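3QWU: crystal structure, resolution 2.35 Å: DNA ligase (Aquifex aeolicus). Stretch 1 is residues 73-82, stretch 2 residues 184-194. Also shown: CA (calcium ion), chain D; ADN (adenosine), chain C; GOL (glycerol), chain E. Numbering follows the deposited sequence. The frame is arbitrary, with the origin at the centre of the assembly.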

ATOM      1  N   ALA A  73       9.866  16.475  30.600  1.00 49.91           N
ATOM      2  CA  ALA A  73       9.813  16.072  31.991  1.00 49.01           C
ATOM      3  C   ALA A  73       9.982  14.557  32.053  1.00 47.03           C
ATOM      4  O   ALA A  73      10.039  13.896  31.031  1.00 46.96           O
ATOM      5  CB  ALA A  73       8.472  16.503  32.608  1.00 48.18           C
ATOM      6  N   PRO A  74      10.098  13.999  33.249  1.00 46.80           N
ATOM      7  CA  PRO A  74      10.082  12.563  33.378  1.00 44.79           C
ATOM      8  C   PRO A  74       8.793  11.962  32.872  1.00 43.30           C
ATOM      9  O   PRO A  74       7.758  12.661  32.753  1.00 43.69           O
ATOM     10  CB  PRO A  74      10.144  12.348  34.887  1.00 46.07           C
ATOM     11  CG  PRO A  74      10.743  13.587  35.441  1.00 47.51           C
ATOM     12  CD  PRO A  74      10.281  14.678  34.550  1.00 48.02           C
ATOM     13  N   PHE A  75       8.841  10.667  32.580  1.00 40.89           N
ATOM     14  CA  PHE A  75       7.698  10.019  32.023  1.00 39.58           C
ATOM     15  C   PHE A  75       7.568   8.595  32.507  1.00 38.84           C
ATOM     16  O   PHE A  75       8.552   7.861  32.694  1.00 39.65           O
ATOM     17  CB  PHE A  75       7.713  10.079  30.474  1.00 38.65           C
ATOM     18  CG  PHE A  75       8.985   9.635  29.889  1.00 38.50           C
ATOM     19  CD1 PHE A  75       9.183   8.304  29.577  1.00 34.85           C
ATOM     20  CD2 PHE A  75      10.026  10.536  29.703  1.00 37.57           C
ATOM     21  CE1 PHE A  75      10.383   7.879  29.060  1.00 35.14           C
ATOM     22  CE2 PHE A  75      11.220  10.117  29.225  1.00 38.26           C
ATOM     23  CZ  PHE A  75      11.409   8.769  28.878  1.00 36.21           C
ATOM     24  N   TRP A  76       6.320   8.212  32.680  1.00 37.68           N
ATOM     25  CA  TRP A  76       5.981   6.857  33.037  1.00 37.41           C
ATOM     26  C   TRP A  76       5.906   5.971  31.768  1.00 35.72           C
ATOM     27  O   TRP A  76       5.385   6.383  30.733  1.00 34.64           O
ATOM     28  CB  TRP A  76       4.636   6.852  33.775  1.00 37.14           C
ATOM     29  CG  TRP A  76       4.688   7.432  35.169  1.00 38.61           C
ATOM     30  CD1 TRP A  76       4.386   8.700  35.538  1.00 38.50           C
ATOM     31  CD2 TRP A  76       5.056   6.744  36.360  1.00 40.73           C
ATOM     32  NE1 TRP A  76       4.517   8.850  36.886  1.00 40.86           N
ATOM     33  CE2 TRP A  76       4.934   7.665  37.424  1.00 41.42           C
ATOM     34  CE3 TRP A  76       5.464   5.432  36.640  1.00 40.44           C
ATOM     35  CZ2 TRP A  76       5.214   7.328  38.739  1.00 40.84           C
ATOM     36  CZ3 TRP A  76       5.730   5.091  37.964  1.00 42.72           C
ATOM     37  CH2 TRP A  76       5.621   6.043  38.991  1.00 41.70           C
ATOM     38  N   VAL A  77       6.401   4.757  31.892  1.00 34.68           N
ATOM     39  CA  VAL A  77       6.400   3.790  30.804  1.00 33.56           C
ATOM     40  C   VAL A  77       5.463   2.702  31.176  1.00 33.71           C
ATOM     41  O   VAL A  77       5.591   2.119  32.228  1.00 34.85           O
ATOM     42  CB  VAL A  77       7.788   3.288  30.576  1.00 33.90           C
ATOM     43  CG1 VAL A  77       7.817   2.171  29.559  1.00 31.54           C
ATOM     44  CG2 VAL A  77       8.658   4.488  30.088  1.00 32.14           C
ATOM     45  N   GLU A  78       4.454   2.509  30.348  1.00 34.55           N
ATOM     46  CA  GLU A  78       3.407   1.494  30.536  1.00 35.75           C
ATOM     47  C   GLU A  78       3.382   0.495  29.368  1.00 34.36           C
ATOM     48  O   GLU A  78       3.724   0.854  28.269  1.00 34.10           O
ATOM     49  CB  GLU A  78       2.028   2.152  30.605  1.00 35.58           C
ATOM     50  CG  GLU A  78       1.848   2.938  31.831  1.00 40.06           C
ATOM     51  CD  GLU A  78       0.441   3.482  31.976  1.00 43.24           C
ATOM     52  OE1 GLU A  78      -0.307   3.589  30.975  1.00 45.13           O
ATOM     53  OE2 GLU A  78       0.090   3.776  33.122  1.00 45.83           O
ATOM     54  N   GLU A  79       2.944  -0.739  29.618  1.00 33.87           N
ATOM     55  CA  GLU A  79       2.817  -1.723  28.560  1.00 33.16           C
ATOM     56  C   GLU A  79       1.624  -1.365  27.679  1.00 32.50           C
ATOM     57  O   GLU A  79       0.564  -1.006  28.174  1.00 31.10           O
ATOM     58  CB  GLU A  79       2.620  -3.144  29.081  1.00 32.84           C
ATOM     59  CG  GLU A  79       2.423  -4.148  27.894  1.00 32.82           C
ATOM     60  CD  GLU A  79       2.100  -5.592  28.316  1.00 31.68           C
ATOM     61  OE1 GLU A  79       1.957  -5.830  29.522  1.00 31.80           O
ATOM     62  OE2 GLU A  79       1.993  -6.483  27.443  1.00 28.12           O
ATOM     63  N   LYS A  80       1.847  -1.462  26.374  1.00 31.91           N
ATOM     64  CA  LYS A  80       0.816  -1.312  25.398  1.00 32.12           C
ATOM     65  C   LYS A  80       0.271  -2.736  25.089  1.00 32.23           C
ATOM     66  O   LYS A  80       0.970  -3.641  24.593  1.00 31.35           O
ATOM     67  CB  LYS A  80       1.349  -0.605  24.128  1.00 32.83           C
ATOM     68  CG  LYS A  80       0.186  -0.094  23.285  1.00 36.10           C
ATOM     69  CD  LYS A  80       0.523   0.460  21.927  1.00 40.31           C
ATOM     70  CE  LYS A  80      -0.809   0.529  21.028  1.00 43.66           C
ATOM     71  NZ  LYS A  80      -1.853  -0.651  21.220  1.00 47.66           N
ATOM     72  N   VAL A  81      -0.966  -2.959  25.478  1.00 32.76           N
ATOM     73  CA  VAL A  81      -1.569  -4.282  25.380  1.00 32.34           C
ATOM     74  C   VAL A  81      -2.368  -4.296  24.075  1.00 32.06           C
ATOM     75  O   VAL A  81      -3.125  -3.364  23.755  1.00 31.07           O
ATOM     76  CB  VAL A  81      -2.498  -4.588  26.601  1.00 32.00           C
ATOM     77  CG1 VAL A  81      -3.329  -5.835  26.320  1.00 31.94           C
ATOM     78  CG2 VAL A  81      -1.698  -4.776  27.861  1.00 30.83           C
ATOM     79  N   ASP A  82      -2.179  -5.359  23.328  1.00 32.76           N
ATOM     80  CA  ASP A  82      -2.769  -5.495  22.016  1.00 33.55           C
ATOM     81  C   ASP A  82      -4.143  -6.152  22.129  1.00 32.39           C
ATOM     82  O   ASP A  82      -4.272  -7.368  22.191  1.00 30.98           O
ATOM     83  CB  ASP A  82      -1.845  -6.291  21.116  1.00 34.61           C
ATOM     84  CG  ASP A  82      -2.333  -6.324  19.666  1.00 40.26           C
ATOM     85  OD1 ASP A  82      -3.130  -5.451  19.235  1.00 44.35           O
ATOM     86  OD2 ASP A  82      -1.893  -7.218  18.922  1.00 50.97           O
TER
HETATM   87 CA    CA D 601      -0.309  -6.805  16.911  1.00 84.06          CA
HETATM   88  O5' ADN C 501      -3.779   4.431  20.295  1.00 52.75           O
HETATM   89  C5' ADN C 501      -3.119   3.522  21.177  1.00 45.58           C
HETATM   90  C4' ADN C 501      -4.093   2.435  21.612  1.00 45.03           C
HETATM   91  O4' ADN C 501      -3.417   1.373  22.353  1.00 43.57           O
HETATM   92  C3' ADN C 501      -5.150   2.998  22.553  1.00 44.17           C
HETATM   93  O3' ADN C 501      -6.318   3.505  21.913  1.00 45.67           O
HETATM   94  C2' ADN C 501      -5.457   1.839  23.495  1.00 42.47           C
HETATM   95  O2' ADN C 501      -6.662   1.191  23.125  1.00 41.05           O
HETATM   96  C1' ADN C 501      -4.287   0.864  23.385  1.00 41.97           C
HETATM   97  N9  ADN C 501      -3.498   0.733  24.620  1.00 40.32           N
HETATM   98  C8  ADN C 501      -3.005  -0.444  25.071  1.00 41.58           C
HETATM   99  N7  ADN C 501      -2.307  -0.298  26.223  1.00 38.64           N
HETATM  100  C5  ADN C 501      -2.338   1.034  26.487  1.00 37.66           C
HETATM  101  C6  ADN C 501      -1.759   1.879  27.536  1.00 39.30           C
HETATM  102  N6  ADN C 501      -1.033   1.265  28.512  1.00 37.84           N
HETATM  103  N1  ADN C 501      -2.029   3.221  27.514  1.00 40.76           N
HETATM  104  C2  ADN C 501      -2.759   3.775  26.504  1.00 40.06           C
HETATM  105  N3  ADN C 501      -3.293   3.048  25.480  1.00 37.59           N
HETATM  106  C4  ADN C 501      -3.126   1.707  25.443  1.00 38.96           C
HETATM  107  C1  GOL E 603      -0.681  -6.309  31.225  1.00 44.71           C
HETATM  108  O1  GOL E 603       0.057  -5.182  30.792  1.00 41.40           O
HETATM  109  C2  GOL E 603       0.057  -6.971  32.376  1.00 45.87           C
HETATM  110  O2  GOL E 603      -0.806  -7.081  33.479  1.00 47.67           O
HETATM  111  C3  GOL E 603       0.742  -8.289  31.997  1.00 46.48           C
HETATM  112  O3  GOL E 603       0.575  -9.340  32.946  1.00 49.67           O
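Stretch 2, residues 184-194: HVEILGRFTAS

At the apolar centre of the contact, Val 77 (chi1 t) places CG2 3.5 Å from CD2 of Phe 191 and CG1 3.9 Å from CB of Leu 188; its two short branches let it touch both neighbours, CG1 toward Leu 188 and CG2 toward Phe 191. On the same face of the sheet, Phe 75 CE1 lies 3.9 Å from Phe 191 CB. The other face carries Trp 76, whose broad indole receives the aliphatic part of Arg 190: CB stands 3.7 Å from the centroid of the six-membered ring, almost on its normal, while Ile 187 CG2 comes within 3.8 Å of Trp 76 CE3.

These side chains are held by two strands, extended except at the bulge, where Leu 188 (phi/psi -86/-28) and Gly 189 depart from beta geometry; 187-191 runs antiparallel, at 162°, to the strand that begins at Phe 75. Phe 75 and Phe 191 exchange N-to-O hydrogen bonds, both 2.7 Å. Val 77 N then bonds Gly 189 O at 2.8 Å, but Val 77 O accepts from Leu 188 N, also at 2.8 Å, so a bulge shifts the register by one. Gly 189 suits this place because its phi/psi of 135/-166 would jam a CB against the preceding carbonyl.

Beyond the bulge, Glu 79 N reaches Glu 186 O at 3.0 Å. At this polar edge the like-charged Glu 79 OE1 and Glu 186 OE1, 4.2 Å apart, do not attract each other; that backbone bond joins the residues, as does glycerol O1, probably from the crystallisation liquor, which donates to Glu 79 OE1 (2.4 Å) and accepts from Glu 186 N (2.9 Å).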

ATOM      1  N   HIS A 184      -4.735  -3.870  35.675  1.00 35.28           N
ATOM      2  CA  HIS A 184      -4.100  -2.708  35.041  1.00 35.23           C
ATOM      3  C   HIS A 184      -2.972  -3.143  34.103  1.00 33.91           C
ATOM      4  O   HIS A 184      -2.482  -4.262  34.180  1.00 32.33           O
ATOM      5  CB  HIS A 184      -3.509  -1.820  36.125  1.00 35.85           C
ATOM      6  CG  HIS A 184      -2.535  -2.560  36.989  1.00 40.37           C
ATOM      7  ND1 HIS A 184      -2.883  -3.090  38.213  1.00 43.75           N
ATOM      8  CD2 HIS A 184      -1.264  -2.965  36.749  1.00 41.89           C
ATOM      9  CE1 HIS A 184      -1.847  -3.749  38.708  1.00 48.11           C
ATOM     10  NE2 HIS A 184      -0.852  -3.688  37.839  1.00 45.69           N
ATOM     11  N   VAL A 185      -2.555  -2.237  33.221  1.00 33.42           N
ATOM     12  CA  VAL A 185      -1.432  -2.518  32.310  1.00 31.97           C
ATOM     13  C   VAL A 185      -0.201  -2.545  33.193  1.00 31.85           C
ATOM     14  O   VAL A 185      -0.212  -1.917  34.251  1.00 33.24           O
ATOM     15  CB  VAL A 185      -1.348  -1.449  31.175  1.00 32.70           C
ATOM     16  CG1 VAL A 185      -2.573  -1.562  30.234  1.00 31.34           C
ATOM     17  CG2 VAL A 185      -1.274  -0.022  31.737  1.00 30.78           C
ATOM     18  N   GLU A 186       0.820  -3.328  32.836  1.00 30.32           N
ATOM     19  CA  GLU A 186       2.063  -3.369  33.598  1.00 29.06           C
ATOM     20  C   GLU A 186       2.669  -1.977  33.592  1.00 29.33           C
ATOM     21  O   GLU A 186       2.686  -1.331  32.553  1.00 27.08           O
ATOM     22  CB  GLU A 186       3.070  -4.390  33.001  1.00 28.33           C
ATOM     23  CG  GLU A 186       4.507  -4.274  33.625  1.00 27.80           C
ATOM     24  CD  GLU A 186       5.518  -5.296  33.133  1.00 28.70           C
ATOM     25  OE1 GLU A 186       5.239  -5.967  32.137  1.00 30.39           O
ATOM     26  OE2 GLU A 186       6.623  -5.426  33.731  1.00 30.91           O
ATOM     27  N   ILE A 187       3.204  -1.521  34.746  1.00 30.81           N
ATOM     28  CA  ILE A 187       3.869  -0.237  34.827  1.00 31.17           C
ATOM     29  C   ILE A 187       5.346  -0.531  34.946  1.00 32.93           C
ATOM     30  O   ILE A 187       5.761  -1.255  35.867  1.00 33.71           O
ATOM     31  CB  ILE A 187       3.467   0.569  36.022  1.00 32.60           C
ATOM     32  CG1 ILE A 187       1.936   0.667  36.181  1.00 34.99           C
ATOM     33  CG2 ILE A 187       4.099   1.991  35.952  1.00 31.45           C
ATOM     34  CD1 ILE A 187       1.223   1.856  35.434  1.00 37.93           C
ATOM     35  N   LEU A 188       6.151   0.003  34.016  1.00 32.96           N
ATOM     36  CA  LEU A 188       7.597  -0.272  34.009  1.00 33.35           C
ATOM     37  C   LEU A 188       8.374   0.664  34.914  1.00 34.82           C
ATOM     38  O   LEU A 188       9.434   0.293  35.421  1.00 33.70           O
ATOM     39  CB  LEU A 188       8.171  -0.187  32.602  1.00 33.01           C
ATOM     40  CG  LEU A 188       7.855  -1.350  31.669  1.00 32.07           C
ATOM     41  CD1 LEU A 188       8.307  -2.699  32.302  1.00 31.01           C
ATOM     42  CD2 LEU A 188       6.358  -1.379  31.185  1.00 25.86           C
ATOM     43  N   GLY A 189       7.816   1.867  35.099  1.00 35.45           N
ATOM     44  CA  GLY A 189       8.327   2.840  36.021  1.00 37.12           C
ATOM     45  C   GLY A 189       8.378   4.227  35.394  1.00 38.69           C
ATOM     46  O   GLY A 189       7.772   4.494  34.333  1.00 38.45           O
ATOM     47  N   ARG A 190       9.094   5.107  36.083  1.00 40.08           N
ATOM     48  CA  ARG A 190       9.187   6.524  35.783  1.00 41.56           C
ATOM     49  C   ARG A 190      10.590   6.813  35.337  1.00 42.04           C
ATOM     50  O   ARG A 190      11.543   6.462  36.033  1.00 41.98           O
ATOM     51  CB  ARG A 190       8.896   7.315  37.056  1.00 43.15           C
ATOM     52  CG  ARG A 190       8.918   8.797  36.879  1.00 46.22           C
ATOM     53  CD  ARG A 190       8.349   9.416  38.071  1.00 51.01           C
ATOM     54  NE  ARG A 190       7.998  10.803  37.855  1.00 52.16           N
ATOM     55  CZ  ARG A 190       8.841  11.806  37.967  1.00 54.38           C
ATOM     56  NH1 ARG A 190      10.113  11.570  38.261  1.00 55.42           N
ATOM     57  NH2 ARG A 190       8.409  13.052  37.758  1.00 55.96           N
ATOM     58  N   PHE A 191      10.723   7.448  34.181  1.00 42.51           N
ATOM     59  CA  PHE A 191      12.027   7.541  33.514  1.00 43.49           C
ATOM     60  C   PHE A 191      12.273   8.922  32.990  1.00 44.88           C
ATOM     61  O   PHE A 191      11.332   9.707  32.857  1.00 44.85           O
ATOM     62  CB  PHE A 191      12.124   6.549  32.338  1.00 42.20           C
ATOM     63  CG  PHE A 191      12.108   5.108  32.761  1.00 41.90           C
ATOM     64  CD1 PHE A 191      13.280   4.467  33.123  1.00 44.86           C
ATOM     65  CD2 PHE A 191      10.918   4.396  32.803  1.00 40.35           C
ATOM     66  CE1 PHE A 191      13.256   3.131  33.553  1.00 44.66           C
ATOM     67  CE2 PHE A 191      10.890   3.071  33.194  1.00 39.77           C
ATOM     68  CZ  PHE A 191      12.049   2.438  33.572  1.00 42.46           C
ATOM     69  N   THR A 192      13.548   9.182  32.668  1.00 46.17           N
ATOM     70  CA  THR A 192      13.976  10.356  31.896  1.00 46.96           C
ATOM     71  C   THR A 192      14.710   9.891  30.667  1.00 46.87           C
ATOM     72  O   THR A 192      15.191   8.736  30.636  1.00 46.81           O
ATOM     73  CB  THR A 192      14.981  11.240  32.697  1.00 48.82           C
ATOM     74  OG1 THR A 192      16.191  10.497  32.875  1.00 51.33           O
ATOM     75  CG2 THR A 192      14.432  11.618  34.065  1.00 46.45           C
ATOM     76  N   ALA A 193      14.844  10.795  29.683  1.00 47.00           N
ATOM     77  CA  ALA A 193      15.634  10.542  28.461  1.00 47.16           C
ATOM     78  C   ALA A 193      17.152  10.683  28.644  1.00 48.51           C
ATOM     79  O   ALA A 193      17.862  10.996  27.701  1.00 49.35           O
ATOM     80  CB  ALA A 193      15.159  11.458  27.282  1.00 46.56           C
ATOM     81  N   SER A 194      17.662  10.412  29.832  1.00 49.57           N
ATOM     82  CA  SER A 194      19.104  10.438  30.083  1.00 51.20           C
ATOM     83  C   SER A 194      19.821   9.237  29.470  1.00 50.97           C
ATOM     84  O   SER A 194      19.207   8.347  28.921  1.00 49.91           O
ATOM     85  CB  SER A 194      19.340  10.452  31.590  1.00 51.62           C
ATOM     86  OG  SER A 194      18.406   9.576  32.215  1.00 51.95           O
TER
HETATM   87  O   HOH W   1      -2.257  -5.532  16.596  1.00 46.79           O
HETATM   88  O   HOH W   2       0.214  -4.638  16.674  1.00 40.16           O